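Local coordinates for protein CTP:phosphocholine Cytidylyltransferase (Streptococcus pneumoniae, PDB 1JYK) that catalyses the transfer of a cytidylyl group from CTP to phosphocholine, giving CDP-choline and pyrophosphate, at residues F65-G70 / E90-R95; D127-K132 / R244-I249; A175-S180 / V226-G231. All blocks are in the same frame, centred on the assembly; numbering follows the deposited sequence.

Contact 1: F65-G70 / E90-R95; sequences FLKEKG and EKYGVR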
loop_
_atom_site.group_PDB
_atom_site.type_symbol
_atom_site.label_atom_id
_atom_site.label_comp_id
_atom_site.label_asym_id
_atom_site.label_seq_id
_atom_site.Cartn_x
_atom_site.Cartn_y
_atom_site.Cartn_z
ATOM N N PHE A 65 -0.099 -14.077 4.150
ATOM C CA PHE A 65 1.351 -13.930 4.015
ATOM C C PHE A 65 1.879 -13.261 5.273
ATOM O O PHE A 65 2.894 -13.668 5.834
ATOM C CB PHE A 65 1.693 -13.048 2.810
ATOM C CG PHE A 65 1.983 -13.814 1.547
ATOM C CD1 PHE A 65 2.147 -13.140 0.340
ATOM C CD2 PHE A 65 2.099 -15.202 1.556
ATOM C CE1 PHE A 65 2.422 -13.834 -0.835
ATOM C CE2 PHE A 65 2.372 -15.901 0.388
ATOM C CZ PHE A 65 2.533 -15.216 -0.809
ATOM N N LEU A 66 1.171 -12.226 5.713
ATOM C CA LEU A 66 1.555 -11.473 6.897
ATOM C C LEU A 66 1.562 -12.316 8.166
ATOM O O LEU A 66 2.543 -12.325 8.909
ATOM C CB LEU A 66 0.605 -10.295 7.088
ATOM C CG LEU A 66 0.813 -9.121 6.133
ATOM C CD1 LEU A 66 -0.465 -8.283 6.066
ATOM C CD2 LEU A 66 1.998 -8.284 6.615
ATOM N N LYS A 67 0.461 -13.020 8.414
ATOM C CA LYS A 67 0.353 -13.853 9.604
ATOM C C LYS A 67 1.344 -15.011 9.581
ATOM O O LYS A 67 1.812 -15.452 10.631
ATOM C CB LYS A 67 -1.082 -14.363 9.746
ATOM C CG LYS A 67 -2.090 -13.223 9.757
ATOM C CD LYS A 67 -3.371 -13.606 10.456
ATOM C CE LYS A 67 -3.233 -13.461 11.951
ATOM N NZ LYS A 67 -4.355 -14.149 12.607
ATOM N N GLU A 68 1.671 -15.499 8.389
ATOM C CA GLU A 68 2.633 -16.589 8.265
ATOM C C GLU A 68 3.978 -16.118 8.802
ATOM O O GLU A 68 4.802 -16.927 9.236
ATOM C CB GLU A 68 2.801 -16.992 6.801
ATOM C CG GLU A 68 2.237 -18.356 6.459
ATOM C CD GLU A 68 1.603 -18.388 5.081
ATOM O OE1 GLU A 68 2.328 -18.167 4.086
ATOM O OE2 GLU A 68 0.378 -18.632 4.998
ATOM N N LYS A 69 4.191 -14.803 8.764
ATOM C CA LYS A 69 5.437 -14.202 9.225
ATOM C C LYS A 69 5.351 -13.618 10.625
ATOM O O LYS A 69 6.293 -12.976 11.098
ATOM C CB LYS A 69 5.877 -13.116 8.249
ATOM C CG LYS A 69 6.201 -13.648 6.879
ATOM C CD LYS A 69 7.518 -14.380 6.899
ATOM C CE LYS A 69 7.680 -15.264 5.683
ATOM N NZ LYS A 69 8.966 -16.006 5.760
ATOM N N GLY A 70 4.218 -13.827 11.288
ATOM C CA GLY A 70 4.067 -13.318 12.636
ATOM C C GLY A 70 3.597 -11.882 12.751
ATOM O O GLY A 70 3.580 -11.322 13.852
ATOM N N GLU A 90 -13.314 -11.888 12.532
ATOM C CA GLU A 90 -13.282 -13.177 13.209
ATOM C C GLU A 90 -12.454 -14.205 12.425
ATOM O O GLU A 90 -11.955 -15.184 12.982
ATOM C CB GLU A 90 -14.711 -13.685 13.441
ATOM C CG GLU A 90 -15.248 -13.306 14.824
ATOM C CD GLU A 90 -16.728 -13.613 15.014
ATOM O OE1 GLU A 90 -17.287 -14.396 14.221
ATOM O OE2 GLU A 90 -17.328 -13.069 15.962
ATOM N N LYS A 91 -12.291 -13.981 11.127
ATOM C CA LYS A 91 -11.516 -14.915 10.328
ATOM C C LYS A 91 -10.013 -14.771 10.539
ATOM O O LYS A 91 -9.289 -15.770 10.546
ATOM C CB LYS A 91 -11.832 -14.742 8.844
ATOM C CG LYS A 91 -11.137 -15.767 7.952
ATOM C CD LYS A 91 -11.721 -15.753 6.554
ATOM C CE LYS A 91 -10.930 -16.647 5.620
ATOM N NZ LYS A 91 -11.705 -17.020 4.412
ATOM N N TYR A 92 -9.545 -13.538 10.723
ATOM C CA TYR A 92 -8.111 -13.287 10.892
ATOM C C TYR A 92 -7.697 -12.449 12.096
ATOM O O TYR A 92 -6.503 -12.360 12.400
ATOM C CB TYR A 92 -7.542 -12.616 9.639
ATOM C CG TYR A 92 -7.674 -13.427 8.381
ATOM C CD1 TYR A 92 -8.538 -13.023 7.368
ATOM C CD2 TYR A 92 -6.904 -14.571 8.179
ATOM C CE1 TYR A 92 -8.628 -13.734 6.179
ATOM C CE2 TYR A 92 -6.989 -15.289 6.989
ATOM C CZ TYR A 92 -7.852 -14.858 5.995
ATOM O OH TYR A 92 -7.921 -15.522 4.798
ATOM N N GLY A 93 -8.659 -11.827 12.767
ATOM C CA GLY A 93 -8.324 -11.003 13.913
ATOM C C GLY A 93 -7.866 -9.611 13.509
ATOM O O GLY A 93 -7.205 -8.914 14.285
ATOM N N VAL A 94 -8.218 -9.191 12.295
ATOM C CA VAL A 94 -7.828 -7.863 11.821
ATOM C C VAL A 94 -8.718 -6.777 12.413
ATOM O O VAL A 94 -9.808 -7.053 12.924
ATOM C CB VAL A 94 -7.909 -7.761 10.280
ATOM C CG1 VAL A 94 -7.047 -8.839 9.644
ATOM C CG2 VAL A 94 -9.360 -7.874 9.824
ATOM N N ARG A 95 -8.240 -5.540 12.353
ATOM C CA ARG A 95 -9.012 -4.409 12.843
ATOM C C ARG A 95 -9.447 -3.623 11.613
ATOM O O ARG A 95 -8.662 -3.446 10.683
ATOM C CB ARG A 95 -8.158 -3.517 13.745
ATOM C CG ARG A 95 -8.034 -3.999 15.186
ATOM C CD ARG A 95 -7.431 -2.908 16.063
ATOM N NE ARG A 95 -6.012 -2.692 15.777
ATOM C CZ ARG A 95 -5.279 -1.717 16.310
ATOM N NH1 ARG A 95 -5.831 -0.864 17.161
ATOM N NH2 ARG A 95 -3.993 -1.600 15.995
#

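Contact 2: D127-K132 / R244-I249; sequences DNYLFK and RKLEEI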
loop_
_atom_site.group_PDB
_atom_site.type_symbol
_atom_site.label_atom_id
_atom_site.label_comp_id
_atom_site.label_asym_id
_atom_site.label_seq_id
_atom_site.Cartn_x
_atom_site.Cartn_y
_atom_site.Cartn_z
ATOM N N ASP A 127 -4.917 -3.748 -3.995
ATOM C CA ASP A 127 -5.181 -4.203 -5.360
ATOM C C ASP A 127 -3.991 -4.837 -6.081
ATOM O O ASP A 127 -3.855 -4.722 -7.302
ATOM C CB ASP A 127 -5.732 -3.057 -6.206
ATOM C CG ASP A 127 -4.935 -1.786 -6.047
ATOM O OD1 ASP A 127 -3.774 -1.851 -5.589
ATOM O OD2 ASP A 127 -5.480 -0.715 -6.385
ATOM N N ASN A 128 -3.133 -5.505 -5.323
ATOM C CA ASN A 128 -1.976 -6.175 -5.890
ATOM C C ASN A 128 -2.009 -7.635 -5.480
ATOM O O ASN A 128 -2.464 -7.970 -4.385
ATOM C CB ASN A 128 -0.681 -5.561 -5.361
ATOM C CG ASN A 128 -0.374 -4.218 -5.987
ATOM O OD1 ASN A 128 -0.768 -3.945 -7.120
ATOM N ND2 ASN A 128 0.328 -3.367 -5.248
ATOM N N TYR A 129 -1.540 -8.504 -6.360
ATOM C CA TYR A 129 -1.459 -9.916 -6.039
ATOM C C TYR A 129 0.028 -10.177 -5.798
ATOM O O TYR A 129 0.864 -9.892 -6.662
ATOM C CB TYR A 129 -1.955 -10.775 -7.200
ATOM C CG TYR A 129 -1.836 -12.255 -6.916
ATOM C CD1 TYR A 129 -0.728 -12.985 -7.355
ATOM C CD2 TYR A 129 -2.820 -12.922 -6.186
ATOM C CE1 TYR A 129 -0.603 -14.342 -7.073
ATOM C CE2 TYR A 129 -2.706 -14.277 -5.898
ATOM C CZ TYR A 129 -1.597 -14.980 -6.344
ATOM O OH TYR A 129 -1.494 -16.323 -6.072
ATOM N N LEU A 130 0.361 -10.709 -4.628
ATOM C CA LEU A 130 1.754 -10.981 -4.294
ATOM C C LEU A 130 2.153 -12.419 -4.608
ATOM O O LEU A 130 1.665 -13.356 -3.974
ATOM C CB LEU A 130 2.000 -10.681 -2.808
ATOM C CG LEU A 130 1.432 -9.344 -2.313
ATOM C CD1 LEU A 130 1.565 -9.242 -0.815
ATOM C CD2 LEU A 130 2.159 -8.202 -2.988
ATOM N N PHE A 131 3.036 -12.593 -5.588
ATOM C CA PHE A 131 3.498 -13.927 -5.961
ATOM C C PHE A 131 4.523 -14.468 -4.968
ATOM O O PHE A 131 4.723 -15.674 -4.869
ATOM C CB PHE A 131 4.110 -13.908 -7.363
ATOM C CG PHE A 131 3.104 -14.074 -8.461
ATOM C CD1 PHE A 131 2.686 -15.344 -8.855
ATOM C CD2 PHE A 131 2.555 -12.961 -9.092
ATOM C CE1 PHE A 131 1.733 -15.501 -9.862
ATOM C CE2 PHE A 131 1.605 -13.108 -10.095
ATOM C CZ PHE A 131 1.193 -14.382 -10.482
ATOM N N LYS A 132 5.174 -13.574 -4.231
ATOM C CA LYS A 132 6.177 -13.983 -3.261
ATOM C C LYS A 132 5.969 -13.278 -1.930
ATOM O O LYS A 132 5.515 -12.129 -1.908
ATOM C CB LYS A 132 7.575 -13.662 -3.799
ATOM C CG LYS A 132 7.974 -14.481 -5.020
ATOM C CD LYS A 132 9.292 -15.210 -4.801
ATOM C CE LYS A 132 10.477 -14.336 -5.184
ATOM N NZ LYS A 132 11.786 -14.963 -4.827
ATOM N N ARG A 244 -7.970 -10.375 -15.774
ATOM C CA ARG A 244 -8.186 -11.528 -16.635
ATOM C C ARG A 244 -6.876 -12.262 -16.935
ATOM O O ARG A 244 -6.825 -13.491 -16.930
ATOM C CB ARG A 244 -8.866 -11.080 -17.933
ATOM C CG ARG A 244 -10.343 -10.801 -17.745
ATOM C CD ARG A 244 -10.920 -9.915 -18.832
ATOM N NE ARG A 244 -12.290 -9.516 -18.510
ATOM C CZ ARG A 244 -12.963 -8.563 -19.153
ATOM N NH1 ARG A 244 -12.385 -7.909 -20.158
ATOM N NH2 ARG A 244 -14.204 -8.257 -18.789
ATOM N N LYS A 245 -5.816 -11.505 -17.189
ATOM C CA LYS A 245 -4.521 -12.103 -17.479
ATOM C C LYS A 245 -3.996 -12.887 -16.281
ATOM O O LYS A 245 -3.482 -13.991 -16.436
ATOM C CB LYS A 245 -3.526 -11.016 -17.884
ATOM C CG LYS A 245 -3.710 -10.565 -19.322
ATOM C CD LYS A 245 -3.017 -9.251 -19.617
ATOM C CE LYS A 245 -3.302 -8.815 -21.049
ATOM N NZ LYS A 245 -2.418 -7.701 -21.492
ATOM N N LEU A 246 -4.132 -12.316 -15.087
ATOM C CA LEU A 246 -3.671 -12.973 -13.868
ATOM C C LEU A 246 -4.425 -14.276 -13.634
ATOM O O LEU A 246 -3.841 -15.279 -13.230
ATOM C CB LEU A 246 -3.871 -12.061 -12.652
ATOM C CG LEU A 246 -3.573 -12.699 -11.290
ATOM C CD1 LEU A 246 -2.110 -13.136 -11.232
ATOM C CD2 LEU A 246 -3.876 -11.700 -10.177
ATOM N N GLU A 247 -5.730 -14.252 -13.878
ATOM C CA GLU A 247 -6.546 -15.438 -13.685
ATOM C C GLU A 247 -6.001 -16.556 -14.561
ATOM O O GLU A 247 -5.891 -17.700 -14.125
ATOM C CB GLU A 247 -8.006 -15.143 -14.046
ATOM C CG GLU A 247 -8.766 -14.377 -12.965
ATOM C CD GLU A 247 -9.127 -15.239 -11.756
ATOM O OE1 GLU A 247 -10.296 -15.182 -11.318
ATOM O OE2 GLU A 247 -8.252 -15.967 -11.238
ATOM N N GLU A 248 -5.655 -16.211 -15.797
ATOM C CA GLU A 248 -5.112 -17.181 -16.739
ATOM C C GLU A 248 -3.801 -17.743 -16.203
ATOM O O GLU A 248 -3.536 -18.942 -16.297
ATOM C CB GLU A 248 -4.879 -16.523 -18.104
ATOM C CG GLU A 248 -4.841 -17.493 -19.285
ATOM C CD GLU A 248 -5.748 -18.711 -19.096
ATOM O OE1 GLU A 248 -6.939 -18.525 -18.748
ATOM O OE2 GLU A 248 -5.270 -19.854 -19.297
ATOM N N ILE A 249 -2.979 -16.867 -15.638
ATOM C CA ILE A 249 -1.707 -17.286 -15.080
ATOM C C ILE A 249 -1.938 -18.222 -13.898
ATOM O O ILE A 249 -1.347 -19.298 -13.826
ATOM C CB ILE A 249 -0.880 -16.078 -14.616
ATOM C CG1 ILE A 249 -0.453 -15.258 -15.830
ATOM C CG2 ILE A 249 0.348 -16.545 -13.847
ATOM C CD1 ILE A 249 0.148 -13.919 -15.484
#

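Contact 3: A175-S180 / V226-G231; sequences AGRILS and VEELEG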
loop_
_atom_site.group_PDB
_atom_site.type_symbol
_atom_site.label_atom_id
_atom_site.label_comp_id
_atom_site.label_asym_id
_atom_site.label_seq_id
_atom_site.Cartn_x
_atom_site.Cartn_y
_atom_site.Cartn_z
ATOM N N ALA A 175 9.609 4.297 -17.463
ATOM C CA ALA A 175 10.240 3.047 -17.055
ATOM C C ALA A 175 11.135 3.251 -15.845
ATOM O O ALA A 175 11.736 4.312 -15.679
ATOM C CB ALA A 175 11.057 2.471 -18.209
ATOM N N GLY A 176 11.229 2.227 -15.005
ATOM C CA GLY A 176 12.068 2.315 -13.825
ATOM C C GLY A 176 11.508 1.564 -12.629
ATOM O O GLY A 176 10.527 0.827 -12.750
ATOM N N ARG A 177 12.153 1.748 -11.479
ATOM C CA ARG A 177 11.740 1.128 -10.225
ATOM C C ARG A 177 10.641 2.009 -9.638
ATOM O O ARG A 177 10.875 3.148 -9.235
ATOM C CB ARG A 177 12.926 1.042 -9.268
ATOM C CG ARG A 177 13.979 0.022 -9.687
ATOM C CD ARG A 177 13.546 -1.368 -9.282
ATOM N NE ARG A 177 14.425 -2.388 -9.834
ATOM C CZ ARG A 177 14.343 -3.683 -9.548
ATOM N NH1 ARG A 177 13.417 -4.131 -8.708
ATOM N NH2 ARG A 177 15.201 -4.531 -10.100
ATOM N N ILE A 178 9.433 1.471 -9.593
ATOM C CA ILE A 178 8.288 2.230 -9.113
ATOM C C ILE A 178 7.879 1.951 -7.673
ATOM O O ILE A 178 8.312 0.974 -7.061
ATOM C CB ILE A 178 7.054 1.952 -10.019
ATOM C CG1 ILE A 178 6.689 0.461 -9.956
ATOM C CG2 ILE A 178 7.370 2.322 -11.463
ATOM C CD1 ILE A 178 5.300 0.137 -10.440
ATOM N N LEU A 179 7.065 2.850 -7.128
ATOM C CA LEU A 179 6.500 2.661 -5.794
ATOM C C LEU A 179 5.498 1.569 -6.171
ATOM O O LEU A 179 4.610 1.796 -7.001
ATOM C CB LEU A 179 5.786 3.933 -5.329
ATOM C CG LEU A 179 6.668 4.841 -4.471
ATOM C CD1 LEU A 179 7.861 5.286 -5.301
ATOM C CD2 LEU A 179 5.873 6.042 -3.981
ATOM N N SER A 180 5.655 0.388 -5.586
ATOM C CA SER A 180 4.829 -0.755 -5.956
ATOM C C SER A 180 3.665 -1.189 -5.073
ATOM O O SER A 180 2.986 -2.162 -5.398
ATOM C CB SER A 180 5.747 -1.956 -6.191
ATOM O OG SER A 180 6.894 -1.563 -6.928
ATOM N N VAL A 226 15.615 1.153 -0.732
ATOM C CA VAL A 226 14.941 0.367 -1.747
ATOM C C VAL A 226 15.323 -1.109 -1.694
ATOM O O VAL A 226 16.503 -1.451 -1.607
ATOM C CB VAL A 226 15.264 0.910 -3.162
ATOM C CG1 VAL A 226 14.548 0.090 -4.224
ATOM C CG2 VAL A 226 14.847 2.366 -3.264
ATOM N N GLU A 227 14.310 -1.970 -1.726
ATOM C CA GLU A 227 14.514 -3.408 -1.741
ATOM C C GLU A 227 14.051 -3.815 -3.132
ATOM O O GLU A 227 12.856 -3.859 -3.407
ATOM C CB GLU A 227 13.657 -4.082 -0.673
ATOM C CG GLU A 227 13.682 -5.607 -0.710
ATOM C CD GLU A 227 15.022 -6.195 -0.302
ATOM O OE1 GLU A 227 15.775 -5.529 0.446
ATOM O OE2 GLU A 227 15.320 -7.328 -0.734
ATOM N N GLU A 228 15.007 -4.083 -4.017
ATOM C CA GLU A 228 14.701 -4.454 -5.388
ATOM C C GLU A 228 14.047 -5.823 -5.482
ATOM O O GLU A 228 14.640 -6.835 -5.112
ATOM C CB GLU A 228 15.976 -4.428 -6.223
ATOM C CG GLU A 228 16.656 -3.071 -6.229
ATOM C CD GLU A 228 17.811 -2.997 -7.212
ATOM O OE1 GLU A 228 18.492 -4.026 -7.394
ATOM O OE2 GLU A 228 18.037 -1.915 -7.798
ATOM N N LEU A 229 12.815 -5.847 -5.981
ATOM C CA LEU A 229 12.071 -7.087 -6.126
ATOM C C LEU A 229 12.191 -7.639 -7.540
ATOM O O LEU A 229 12.361 -6.886 -8.504
ATOM C CB LEU A 229 10.586 -6.858 -5.824
ATOM C CG LEU A 229 10.151 -6.533 -4.398
ATOM C CD1 LEU A 229 8.645 -6.335 -4.366
ATOM C CD2 LEU A 229 10.544 -7.664 -3.470
ATOM N N GLU A 230 12.096 -8.963 -7.657
ATOM C CA GLU A 230 12.136 -9.614 -8.957
ATOM C C GLU A 230 10.841 -9.211 -9.651
ATOM O O GLU A 230 9.792 -9.108 -9.014
ATOM C CB GLU A 230 12.200 -11.129 -8.791
ATOM C CG GLU A 230 13.453 -11.592 -8.060
ATOM C CD GLU A 230 13.351 -13.023 -7.561
ATOM O OE1 GLU A 230 13.891 -13.927 -8.236
ATOM O OE2 GLU A 230 12.731 -13.244 -6.495
ATOM N N GLY A 231 10.926 -8.975 -10.953
ATOM C CA GLY A 231 9.781 -8.541 -11.735
ATOM C C GLY A 231 8.396 -9.095 -11.450
ATOM O O GLY A 231 7.425 -8.342 -11.464
#

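Contact 1: F65-G70 / E90-R95
Lys67 and Tyr92 join the C-terminal ends of two helices in consecutive beta-alpha-beta crossovers of the nucleotidyltransferase alpha/beta fold. Helix 58-68 connects the parallel neighbours 27-32 and 74-78, and helix 87-92 connects 74-78 and 95-98. The contact is small, burying 96 Å² over both sides, and its firm part is a single polar grip: Lys67 NZ donates to Tyr92 O at 2.8 Å. The ammonium approaches at a C=O...N angle of 135° and is tilted 29° from the carbonyl plane. Lys67 starts with CG anti to its own carbonyl carbon, then bends at chi3 (82°), which turns the end of the chain toward the oxygen and brings CE to 3.5 Å from Tyr92 O. A positive charge at this helix terminus probably gains from the partial negative charge of the last carbonyls. Gly93, with positive phi, leaves the helical conformation immediately after the gripped residue.

The ring side is much looser. Lys67 CD comes no nearer than 4.3 Å to Tyr92 CD2 and lies oblique to the ring. Both residues are partly exposed, and the junction belongs to the molecular surface. Tyr92 has further partners on helix 58-68: its OH is hydrogen-bonded to Glu64, and its side chain packs on Glu60 and Ile63. The lysine also touches Ile74 of the strand shared by both crossovers. Helix 58-68 itself closes with a Schellman motif in which Gly70 is the C-prime residue and its N bonds Lys67 O at 3.0 Å. Beside the tyrosine on its own helix, Lys91 CG rides over one face of the ring, 3.7 Å above the plane and offset toward the rim.

Contact 2: D127-K132 / R244-I249
Tyr129, Phe131, Leu246 and Ile249 form an apolar contact of strand 128-130 and the residue after it with the C-terminal helix 240-250, which packs against a two-stranded antiparallel sheet. That sheet pairs strand 128-130 with strand 234-236, so a segment of the nucleotidyltransferase core meets the end of the chain. Together the two sides bury 154 Å².

Leu246 is the central piece. Its CD2 lies 3.7 Å from Tyr129 CB and also reaches CG, crossing the tyrosine side chain at about a right angle. CD1 is turned mainly to Phe131, 3.6 Å from Phe131 CZ, as leucine and phenylalanine slide past each other in opposite directions; its approach to Tyr129 CD1 is longer, 4.1 Å. Both methyls meet their rings obliquely. With Leu246 CG anti to the backbone N (chi1 173°), the fork extends from the helix toward the aromatic pair. Three residues on, at the more exposed margin, Ile249 CG2 adds a looser touch, 4.1 Å from Phe131 CZ.

Val53 touches both Tyr129 and Leu246, and Tyr61 packs edge-to-face with Tyr129, tying the site to strand 52-53 and helix 58-68. Within 127-132 the two aromatics are set edge against face: Phe131 CG lies at the edge of the tyrosine ring, and Tyr129 CE1 sits 3.6 Å above the centre of the Phe131 ring.

Contact 3: A175-S180 / V226-G231
Between Ala175 and Ser180, Arg177 is the residue that reaches across to Glu228 and Leu229. The segment enters through Gly176, whose backbone angles suit a glycine. Arg177 follows, its CG anti to its own carbonyl carbon and its chain bent at chi2 (-81°), which carries the guanidinium across to the Glu228-Leu229 backbone. There NH1 donates to Leu229 O at 3.0 Å, a moderately bent bond with an N-H...O angle of 151°, the oxygen sitting at the edge of the guanidinium and slightly out of its plane. Arg177 NH1 also approaches Leu229 N at 3.3 Å, but both are donors and no bond forms.

Glu228 lies over one face of the same group, its CB 3.5 Å above the guanidinium plane and offset toward the rim. Its carboxylate stacks nearly parallel to the guanidinium, the planes 8° apart. This is no salt bridge: Arg177 NE and Glu228 OE2 are 4.2 Å apart, and the oxygen lies well out of the plane, which leaves at most an electrostatic attraction. Glu228 OE2 is hydrogen-bonded instead to Tyr160.

Both segments belong to the mixed sheet, where strand 142-149 pairs antiparallel with 176-177 and parallel with 224-228. Arg177 NH1 bonds Ser146 O as well, so this one nitrogen donates to two backbone oxygens, Leu229 O and Ser146 O of strand 142-149.

Beyond the arginine, Ser180 OG donates to Ile178 O at 2.9 Å, from well above the carbonyl plane. Ser180, whose CB points toward 226-231, closes the segment; its OG also hydrogen-bonds Val147 N, the residue with which the Ile178 backbone pairs.

In the fold
Contact 1 closes first along the chain; contact 2 then opens, and both segments of contact 3 fall between its two halves. Contact 2 sits in the middle, its centre about 21 Å from that of contact 1 and about 17 Å from that of contact 3, with the centres of contacts 1 and 3 about 26 Å apart. Helix 58-68 reaches from contact 1 to contact 2, where Phe65 CE1 packs 3.3 Å from Leu130 O. Toward contact 3, Lys132 NZ forms a 2.6 Å salt bridge with Glu230 OE2, joining contacts 2 and 3. The small sheet 128-130/234-236 thus bridges the parallel crossover half of the fold and the mainly antiparallel strands around contact 3.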